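Afp3 (Serratia entomophila, PDB 6RBN) is probably a sheath protein of the contractile anti-feeding prophage injection system, surrounding its inner tube and built to contract and drive that tube forward. Local coordinates at residues Val380-Ala383 with Ile384-Leu388; Thr415-Gln418 with Asp419-Asn422; Pro348-Arg351 with Leu352-Ala356. All blocks are in the same frame, centred on the assembly; numbering follows the deposited sequence.

Interaction 1. Residues Val380-Ala383 with Ile384-Leu388; sequences VQTA and IDNYL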
loop_
_atom_site.group_PDB
_atom_site.type_symbol
_atom_site.label_atom_id
_atom_site.label_comp_id
_atom_site.label_asym_id
_atom_site.label_seq_id
_atom_site.Cartn_x
_atom_site.Cartn_y
_atom_site.Cartn_z
ATOM N N VAL D 380 21.807 -29.855 26.393
ATOM C CA VAL D 380 23.006 -29.846 27.220
ATOM C C VAL D 380 24.201 -29.328 26.427
ATOM O O VAL D 380 25.049 -28.605 26.961
ATOM C CB VAL D 380 23.231 -31.261 27.787
ATOM C CG1 VAL D 380 24.525 -31.358 28.506
ATOM C CG2 VAL D 380 22.124 -31.610 28.753
ATOM N N GLN D 381 24.261 -29.653 25.133
ATOM C CA GLN D 381 25.351 -29.186 24.280
ATOM C C GLN D 381 25.309 -27.675 24.091
ATOM O O GLN D 381 26.355 -27.021 24.057
ATOM C CB GLN D 381 25.286 -29.889 22.926
ATOM C CG GLN D 381 26.410 -29.530 21.984
ATOM C CD GLN D 381 26.318 -30.248 20.665
ATOM O OE1 GLN D 381 25.383 -31.002 20.425
ATOM N NE2 GLN D 381 27.289 -30.013 19.797
ATOM N N THR D 382 24.112 -27.100 23.999
ATOM C CA THR D 382 23.986 -25.661 23.802
ATOM C C THR D 382 24.302 -24.899 25.083
ATOM O O THR D 382 24.881 -23.808 25.039
ATOM C CB THR D 382 22.580 -25.341 23.303
ATOM O OG1 THR D 382 22.316 -26.107 22.123
ATOM C CG2 THR D 382 22.427 -23.878 22.953
ATOM N N ALA D 383 23.956 -25.475 26.237
ATOM C CA ALA D 383 24.247 -24.827 27.511
ATOM C C ALA D 383 25.740 -24.788 27.799
ATOM O O ALA D 383 26.209 -23.882 28.497
ATOM C CB ALA D 383 23.512 -25.542 28.642
ATOM N N ILE D 384 26.500 -25.747 27.276
ATOM C CA ILE D 384 27.950 -25.698 27.404
ATOM C C ILE D 384 28.542 -24.789 26.339
ATOM O O ILE D 384 29.490 -24.041 26.602
ATOM C CB ILE D 384 28.530 -27.123 27.337
ATOM C CG1 ILE D 384 27.956 -27.978 28.459
ATOM C CG2 ILE D 384 30.032 -27.111 27.487
ATOM C CD1 ILE D 384 28.294 -29.435 28.333
ATOM N N ASP D 385 27.967 -24.807 25.134
ATOM C CA ASP D 385 28.464 -23.979 24.041
ATOM C C ASP D 385 28.210 -22.498 24.287
ATOM O O ASP D 385 28.998 -21.656 23.843
ATOM C CB ASP D 385 27.816 -24.412 22.730
ATOM C CG ASP D 385 28.403 -23.715 21.525
ATOM O OD1 ASP D 385 29.511 -24.097 21.100
ATOM O OD2 ASP D 385 27.759 -22.782 21.004
ATOM N N ASN D 386 27.125 -22.158 24.982
ATOM C CA ASN D 386 26.898 -20.763 25.341
ATOM C C ASN D 386 27.854 -20.305 26.428
ATOM O O ASN D 386 28.212 -19.125 26.478
ATOM C CB ASN D 386 25.458 -20.549 25.799
ATOM C CG ASN D 386 24.466 -20.645 24.670
ATOM O OD1 ASN D 386 24.733 -20.202 23.555
ATOM N ND2 ASN D 386 23.300 -21.198 24.956
ATOM N N TYR D 387 28.265 -21.213 27.312
ATOM C CA TYR D 387 29.210 -20.845 28.357
ATOM C C TYR D 387 30.610 -20.670 27.791
ATOM O O TYR D 387 31.316 -19.717 28.138
ATOM C CB TYR D 387 29.210 -21.896 29.467
ATOM C CG TYR D 387 30.180 -21.576 30.572
ATOM C CD1 TYR D 387 29.896 -20.589 31.500
ATOM C CD2 TYR D 387 31.388 -22.250 30.681
ATOM C CE1 TYR D 387 30.783 -20.284 32.506
ATOM C CE2 TYR D 387 32.280 -21.950 31.680
ATOM C CZ TYR D 387 31.972 -20.967 32.589
ATOM O OH TYR D 387 32.859 -20.665 33.592
ATOM N N LEU D 388 31.035 -21.588 26.923
ATOM C CA LEU D 388 32.381 -21.524 26.375
ATOM C C LEU D 388 32.541 -20.409 25.357
ATOM O O LEU D 388 33.669 -19.985 25.099
ATOM C CB LEU D 388 32.756 -22.855 25.734
ATOM C CG LEU D 388 32.852 -24.054 26.666
ATOM C CD1 LEU D 388 33.155 -25.292 25.864
ATOM C CD2 LEU D 388 33.903 -23.822 27.718
#
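I384 sits one turn after V380 and meets it in two places. Its backbone N donates to V380 O at 3.2 Å, and its side chain passes over that same oxygen, with I384 CG1 3.3 Å from V380 O. Contact between the two side chains is looser, I384 CD1 lying 4.2 Å from V380 CG1. The isoleucine torsions explain this path: CG1 stands anti to the carbonyl carbon, beside the backbone N (chi1 -60°), and the chain then extends, which carries the delta methyl alongside the valine branch on the same face of the helix.

D385 follows with the next backbone bond, from D385 N to Q381 O at 2.9 Å. Its CB rests 3.3 Å from Q381 O, and the carboxylate leads off from the preceding turn.

N386 donates its backbone N to T382 O at 2.8 Å, a sound bond with an N-H...O angle of 152°. The side chains of the two residues run side by side, pointing the same way, and T382 CG2 is 3.5 Å from N386 ND2. That amide nitrogen is also near T382 O, though at too poor an angle for a bond. One threonine torsion does two jobs: with CG2 anti to the backbone N, the methyl faces N386 while T382 OG1 bonds to K378 O.

Y387 touches the first segment lightly, with its CB 3.7 Å from A383 O; the ring leads away from A383.

This is ordinary i to i+4 contact within helix 374-392. V380 and I384 face L364 of helix 347-364, while I384 also packs on V408 of strand 406-409 and V430 of strand 425-432. On another side of the helix, T382 and N386 lie against M95 and D93 of an Afp1 chain.

Interaction 2. Residues Thr415-Gln418 with Asp419-Asn422; sequences TMTQ and DEIN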
loop_
_atom_site.group_PDB
_atom_site.type_symbol
_atom_site.label_atom_id
_atom_site.label_comp_id
_atom_site.label_asym_id
_atom_site.label_seq_id
_atom_site.Cartn_x
_atom_site.Cartn_y
_atom_site.Cartn_z
ATOM N N THR D 415 30.730 -40.470 21.129
ATOM C CA THR D 415 30.932 -40.354 22.586
ATOM C C THR D 415 30.109 -41.332 23.422
ATOM O O THR D 415 30.331 -41.392 24.632
ATOM C CB THR D 415 30.654 -38.949 23.155
ATOM O OG1 THR D 415 29.260 -38.650 23.059
ATOM C CG2 THR D 415 31.427 -37.892 22.406
ATOM N N MET D 416 29.194 -42.105 22.842
ATOM C CA MET D 416 28.409 -43.056 23.616
ATOM C C MET D 416 28.200 -44.338 22.830
ATOM O O MET D 416 28.556 -44.441 21.655
ATOM C CB MET D 416 27.045 -42.501 24.038
ATOM C CG MET D 416 27.077 -41.592 25.242
ATOM S SD MET D 416 25.437 -41.239 25.890
ATOM C CE MET D 416 24.922 -39.861 24.892
ATOM N N THR D 417 27.662 -45.334 23.523
ATOM C CA THR D 417 27.126 -46.548 22.933
ATOM C C THR D 417 25.725 -46.752 23.487
ATOM O O THR D 417 25.368 -46.185 24.519
ATOM C CB THR D 417 27.990 -47.780 23.237
ATOM O OG1 THR D 417 28.073 -47.972 24.654
ATOM C CG2 THR D 417 29.388 -47.635 22.657
ATOM N N GLN D 418 24.940 -47.586 22.797
ATOM C CA GLN D 418 23.547 -47.807 23.184
ATOM C C GLN D 418 23.432 -48.503 24.537
ATOM O O GLN D 418 22.457 -48.282 25.265
ATOM C CB GLN D 418 22.835 -48.606 22.089
ATOM C CG GLN D 418 21.353 -48.846 22.316
ATOM C CD GLN D 418 20.567 -47.562 22.454
ATOM O OE1 GLN D 418 20.179 -47.176 23.554
ATOM N NE2 GLN D 418 20.321 -46.898 21.336
ATOM N N ASP D 419 24.437 -49.294 24.920
ATOM C CA ASP D 419 24.451 -49.908 26.240
ATOM C C ASP D 419 24.657 -48.882 27.351
ATOM O O ASP D 419 24.282 -49.143 28.498
ATOM C CB ASP D 419 25.540 -50.982 26.297
ATOM C CG ASP D 419 25.470 -51.824 27.557
ATOM O OD1 ASP D 419 24.573 -52.687 27.650
ATOM O OD2 ASP D 419 26.310 -51.617 28.459
ATOM N N GLU D 420 25.212 -47.714 27.033
ATOM C CA GLU D 420 25.440 -46.672 28.025
ATOM C C GLU D 420 24.235 -45.768 28.228
ATOM O O GLU D 420 24.055 -45.237 29.328
ATOM C CB GLU D 420 26.653 -45.836 27.623
ATOM C CG GLU D 420 27.959 -46.591 27.746
ATOM C CD GLU D 420 29.126 -45.829 27.163
ATOM O OE1 GLU D 420 28.885 -44.808 26.491
ATOM O OE2 GLU D 420 30.281 -46.248 27.373
ATOM N N ILE D 421 23.411 -45.563 27.195
ATOM C CA ILE D 421 22.143 -44.866 27.388
ATOM C C ILE D 421 21.212 -45.695 28.266
ATOM O O ILE D 421 20.530 -45.161 29.149
ATOM C CB ILE D 421 21.502 -44.517 26.028
ATOM C CG1 ILE D 421 22.248 -43.371 25.347
ATOM C CG2 ILE D 421 20.036 -44.144 26.157
ATOM C CD1 ILE D 421 23.212 -43.775 24.299
ATOM N N ASN D 422 21.218 -47.018 28.076
ATOM C CA ASN D 422 20.286 -47.895 28.777
ATOM C C ASN D 422 20.572 -47.968 30.270
ATOM O O ASN D 422 19.659 -48.230 31.059
ATOM C CB ASN D 422 20.327 -49.292 28.165
ATOM C CG ASN D 422 19.766 -49.328 26.766
ATOM O OD1 ASN D 422 18.758 -48.688 26.474
ATOM N ND2 ASN D 422 20.413 -50.080 25.888
#
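T417 O is gripped by two backbone donors as the chain turns into helix 418-422. E420 N reaches it at 2.9 Å, coming in from above the carbonyl plane, 58° out of it, and I421 N adds a weak bond at 3.4 Å. One turn is thus pinned to a single carbonyl by a tight i+3 bond and a looser i+4 bond. The following pair, N422 N to Q418 O, is likewise weak.

The side chain of E420 reaches back along the turn to its start. Its CG is anti to the carbonyl carbon (chi1 -70°) and the chain beyond is extended, which brings E420 OE1 to T417 N at 3.3 Å. That N-H meets the oxygen from above the carboxylate plane, 60° out of it. On its way there the glutamate crosses the threonine side chain obliquely, with E420 CG 3.4 Å from T417 OG1. The negative charge beside the N-terminal turn should interact favourably with the helix dipole.

M416 and I421 meet across the same turn as an apolar pair. Their side chains cross at about a right angle, with M416 SD 3.7 Å from I421 CD1. The delta methyl of I421 touches both this sulfur and T417 O. Both residues also rest on W377 of helix 374-392, and M416 reaches M426 and I427 of strand 425-432, so the apolar pair faces inward from a turn at the surface.

With T417 as N-cap and E420 at N3, the bond from the cap N-H to the glutamate is the backbone-to-side-chain half of a capping box. M416 just before the cap and I421 at N4 make the accompanying hydrophobic staple. Half a capping box with a staple is a recognised way of starting a helix.

Interaction 3. Residues Pro348-Arg351 with Leu352-Ala356; sequences PVRR and LFDAA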
loop_
_atom_site.group_PDB
_atom_site.type_symbol
_atom_site.label_atom_id
_atom_site.label_comp_id
_atom_site.label_asym_id
_atom_site.label_seq_id
_atom_site.Cartn_x
_atom_site.Cartn_y
_atom_site.Cartn_z
ATOM N N PRO D 348 47.382 -20.231 36.409
ATOM C CA PRO D 348 46.165 -19.743 35.731
ATOM C C PRO D 348 45.596 -20.691 34.690
ATOM O O PRO D 348 44.411 -20.590 34.362
ATOM C CB PRO D 348 46.625 -18.433 35.089
ATOM C CG PRO D 348 48.030 -18.611 34.863
ATOM C CD PRO D 348 48.524 -19.366 36.037
ATOM N N VAL D 349 46.402 -21.608 34.158
ATOM C CA VAL D 349 45.864 -22.626 33.263
ATOM C C VAL D 349 45.094 -23.668 34.060
ATOM O O VAL D 349 44.038 -24.148 33.632
ATOM C CB VAL D 349 47.003 -23.250 32.438
ATOM C CG1 VAL D 349 46.483 -24.332 31.511
ATOM C CG2 VAL D 349 47.726 -22.178 31.657
ATOM N N ARG D 350 45.584 -24.006 35.253
ATOM C CA ARG D 350 44.933 -25.016 36.075
ATOM C C ARG D 350 43.627 -24.507 36.671
ATOM O O ARG D 350 42.617 -25.217 36.654
ATOM C CB ARG D 350 45.885 -25.470 37.179
ATOM C CG ARG D 350 45.293 -26.403 38.214
ATOM C CD ARG D 350 45.039 -27.803 37.686
ATOM N NE ARG D 350 43.685 -27.974 37.178
ATOM C CZ ARG D 350 43.244 -29.075 36.584
ATOM N NH1 ARG D 350 44.050 -30.116 36.428
ATOM N NH2 ARG D 350 41.995 -29.143 36.151
ATOM N N ARG D 351 43.621 -23.283 37.197
ATOM C CA ARG D 351 42.414 -22.747 37.810
ATOM C C ARG D 351 41.396 -22.245 36.797
ATOM O O ARG D 351 40.257 -21.977 37.182
ATOM C CB ARG D 351 42.760 -21.621 38.786
ATOM C CG ARG D 351 43.479 -22.099 40.030
ATOM C CD ARG D 351 43.771 -20.962 40.988
ATOM N NE ARG D 351 42.558 -20.398 41.566
ATOM C CZ ARG D 351 42.124 -19.166 41.328
ATOM N NH1 ARG D 351 42.810 -18.364 40.529
ATOM N NH2 ARG D 351 41.008 -18.733 41.896
ATOM N N LEU D 352 41.774 -22.094 35.528
ATOM C CA LEU D 352 40.780 -21.844 34.493
ATOM C C LEU D 352 39.940 -23.086 34.244
ATOM O O LEU D 352 38.709 -23.011 34.162
ATOM C CB LEU D 352 41.455 -21.397 33.200
ATOM C CG LEU D 352 40.532 -21.150 32.010
ATOM C CD1 LEU D 352 39.582 -20.008 32.288
ATOM C CD2 LEU D 352 41.346 -20.885 30.765
ATOM N N PHE D 353 40.593 -24.243 34.121
ATOM C CA PHE D 353 39.883 -25.502 33.955
ATOM C C PHE D 353 39.102 -25.903 35.196
ATOM O O PHE D 353 38.041 -26.512 35.068
ATOM C CB PHE D 353 40.862 -26.606 33.564
ATOM C CG PHE D 353 41.215 -26.610 32.108
ATOM C CD1 PHE D 353 40.475 -27.358 31.212
ATOM C CD2 PHE D 353 42.250 -25.835 31.627
ATOM C CE1 PHE D 353 40.788 -27.358 29.871
ATOM C CE2 PHE D 353 42.563 -25.828 30.283
ATOM C CZ PHE D 353 41.829 -26.590 29.407
ATOM N N ASP D 354 39.586 -25.572 36.392
ATOM C CA ASP D 354 38.809 -25.880 37.587
ATOM C C ASP D 354 37.580 -24.990 37.704
ATOM O O ASP D 354 36.544 -25.432 38.211
ATOM C CB ASP D 354 39.667 -25.743 38.842
ATOM C CG ASP D 354 40.709 -26.832 38.958
ATOM O OD1 ASP D 354 40.489 -27.929 38.402
ATOM O OD2 ASP D 354 41.738 -26.601 39.621
ATOM N N ALA D 355 37.667 -23.744 37.236
ATOM C CA ALA D 355 36.528 -22.840 37.315
ATOM C C ALA D 355 35.527 -23.082 36.199
ATOM O O ALA D 355 34.330 -22.849 36.389
ATOM C CB ALA D 355 36.997 -21.388 37.278
ATOM N N ALA D 356 35.990 -23.531 35.034
ATOM C CA ALA D 356 35.065 -23.819 33.946
ATOM C C ALA D 356 34.305 -25.110 34.203
ATOM O O ALA D 356 33.117 -25.204 33.890
ATOM C CB ALA D 356 35.816 -23.892 32.621
#
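R350 and D354, one turn apart, form a salt bridge, with R350 NH2 3.0 Å from D354 OD1. The planes of their flat groups are nearly parallel, 10° apart, but the oxygen comes in obliquely to the guanidinium. R350 NE lies 3.4 Å from D354 OD2 as well. The arginine chain starts anti to its backbone N and bends at chi2 (72°) and again at chi3, folding forward to run across the aspartate instead of straight outward. The same NH2 is 3.8 Å from F353 CB, and the phenyl plane stands steeply to the guanidinium, 77° away.

Beneath these groups runs the i to i+4 ladder of helix 347-364, in the C-terminal domain of the tail sheath family. D354 N to R350 O is 3.1 Å, so the paired residues are joined through the backbone too, and A355 N to R351 O is also 3.1 Å; the two preceding rungs, from L352 N and F353 N, are weak. V349 O lies at the edge of the F353 ring, in its plane, 3.2 Å from CD2.

Farther out, W344 meets R350 as a cation-pi partner and F353 edge-to-face. E14 of an Afp2 chain shares R350 NH2 in a second salt bridge, while R351 pairs with D282.

Overall arrangement
Interactions 3 and 1 lie on successive helices, 347-364 and 374-392, with centres about 17 Å apart, and they touch where Y387 OH comes 3.8 Å from A355 O in plain packing. Interaction 2 follows later in the chain, where a loop runs into the short helix 418-422. Its centre is about 21 Å from that of interaction 1 and about 29 Å from that of interaction 3, and it touches neither, with nearest atoms about 9 Å and 16 Å away. Strand 425-432 is common ground: M416 and E420 pack on I427, I384 on V430, and L388 and F353 both on M432. From interaction 2 to interaction 3 the setting changes from surface to buried.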